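Local coordinates for catabolite activation-like protein (Xanthomonas campestris pv. campestris, PDB 3IWZ) that acts as a homodimeric, DNA-binding global transcription regulator of virulence factor production whose DNA binding c-di-GMP appears to abolish, at residues G215-H218 and T223-L226. Numbering follows the deposited sequence.
Sequences GLLH and TVVL
H218 and V225 face each other as a hydrogen-bonded antiparallel pair. H218 N donates to V225 O at 3.0 Å, and the bond is bent, 144° at the hydrogen. The return bond, V225 N to H218 O, is longer at 3.3 Å but almost straight, 171°. V225 O has a second partner: L217 CA approaches it to 3.1 Å in a CA-H...O contact. Next to this pair, L217 and L226 form a non-hydrogen-bonded pair, their CA atoms 4.2 Å apart. Their side chains share one face of the sheet. L217 CB lies 4.4 Å from L226 CD1. With CG of L217 set between its backbone N and carbonyl carbon (chi1 63°), L217 CD2 comes to 4.2 Å from V224 CG1. L226 CD1 also comes within 3.8 Å of L216 O. On the other face, the CB atoms of H218 and V225 are 4.3 Å apart.

The two segments belong to the C-terminal beta hairpin of strands 217-220 and 223-227, the wing of the winged helix-turn-helix domain of the CRP family. Strand 217-220 is an outermost strand of the small antiparallel sheet within the chain. Strand 223-227 has strand 183-186 as its other neighbour, and V224 makes a backbone hydrogen bond with L186. Just before strand 217-220, L216 makes a backbone hydrogen bond with Y227.

G215, with positive phi, leads out of helix 201-213, the second helix of the predicted DNA-binding motif, toward the hairpin. L217 packs on L208 and L211 of that helix and on L168 of helix 160-172, while L226 touches H169 and S172. On the opposite face, H218 meets Q212, and V225 rests against H180, Q182 and Q185.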
loop_
_atom_site.group_PDB
_atom_site.type_symbol
_atom_site.label_atom_id
_atom_site.label_comp_id
_atom_site.label_asym_id
_atom_site.label_seq_id
_atom_site.Cartn_x
_atom_site.Cartn_y
_atom_site.Cartn_z
ATOM N N GLY D 215 -16.312 -2.256 -30.538
ATOM C CA GLY D 215 -15.303 -1.780 -31.472
ATOM C C GLY D 215 -14.205 -0.937 -30.845
ATOM O O GLY D 215 -14.212 0.294 -30.941
ATOM N N LEU D 216 -13.250 -1.598 -30.202
ATOM C CA LEU D 216 -12.150 -0.889 -29.573
ATOM C C LEU D 216 -10.995 -1.836 -29.256
ATOM O O LEU D 216 -9.930 -1.400 -28.819
ATOM C CB LEU D 216 -12.644 -0.191 -28.304
ATOM C CG LEU D 216 -12.009 1.181 -28.065
ATOM C CD1 LEU D 216 -12.186 2.060 -29.304
ATOM C CD2 LEU D 216 -12.656 1.832 -26.851
ATOM N N LEU D 217 -11.211 -3.130 -29.492
ATOM C CA LEU D 217 -10.192 -4.157 -29.256
ATOM C C LEU D 217 -10.626 -5.501 -29.828
ATOM O O LEU D 217 -11.810 -5.727 -30.072
ATOM C CB LEU D 217 -9.911 -4.314 -27.756
ATOM C CG LEU D 217 -11.045 -4.782 -26.838
ATOM C CD1 LEU D 217 -11.412 -6.241 -27.104
ATOM C CD2 LEU D 217 -10.592 -4.616 -25.394
ATOM N N HIS D 218 -9.662 -6.395 -30.022
ATOM C CA HIS D 218 -9.934 -7.722 -30.567
ATOM C C HIS D 218 -9.459 -8.807 -29.597
ATOM O O HIS D 218 -8.256 -8.985 -29.403
ATOM C CB HIS D 218 -9.222 -7.881 -31.920
ATOM C CG HIS D 218 -9.491 -9.189 -32.602
ATOM N ND1 HIS D 218 -10.745 -9.556 -33.044
ATOM C CD2 HIS D 218 -8.667 -10.218 -32.915
ATOM C CE1 HIS D 218 -10.683 -10.755 -33.600
ATOM N NE2 HIS D 218 -9.433 -11.179 -33.536
ATOM N N THR D 223 -4.070 -13.189 -26.512
ATOM C CA THR D 223 -3.657 -11.795 -26.595
ATOM C C THR D 223 -4.821 -10.829 -26.829
ATOM O O THR D 223 -5.936 -11.244 -27.144
ATOM C CB THR D 223 -2.603 -11.614 -27.713
ATOM O OG1 THR D 223 -2.768 -12.642 -28.701
ATOM C CG2 THR D 223 -1.199 -11.688 -27.138
ATOM N N VAL D 224 -4.548 -9.535 -26.670
ATOM C CA VAL D 224 -5.559 -8.495 -26.854
ATOM C C VAL D 224 -5.016 -7.345 -27.688
ATOM O O VAL D 224 -3.990 -6.752 -27.347
ATOM C CB VAL D 224 -6.016 -7.914 -25.505
ATOM C CG1 VAL D 224 -6.975 -6.750 -25.736
ATOM C CG2 VAL D 224 -6.670 -8.994 -24.673
ATOM N N VAL D 225 -5.707 -7.019 -28.775
ATOM C CA VAL D 225 -5.262 -5.926 -29.625
ATOM C C VAL D 225 -6.149 -4.716 -29.366
ATOM O O VAL D 225 -7.219 -4.583 -29.948
ATOM C CB VAL D 225 -5.334 -6.305 -31.122
ATOM C CG1 VAL D 225 -4.593 -5.266 -31.947
ATOM C CG2 VAL D 225 -4.738 -7.689 -31.348
ATOM N N LEU D 226 -5.695 -3.843 -28.476
ATOM C CA LEU D 226 -6.442 -2.640 -28.122
ATOM C C LEU D 226 -6.376 -1.631 -29.251
ATOM O O LEU D 226 -5.321 -1.056 -29.506
ATOM C CB LEU D 226 -5.864 -1.996 -26.858
ATOM C CG LEU D 226 -6.547 -0.708 -26.376
ATOM C CD1 LEU D 226 -7.840 -1.052 -25.638
ATOM C CD2 LEU D 226 -5.611 0.060 -25.453
#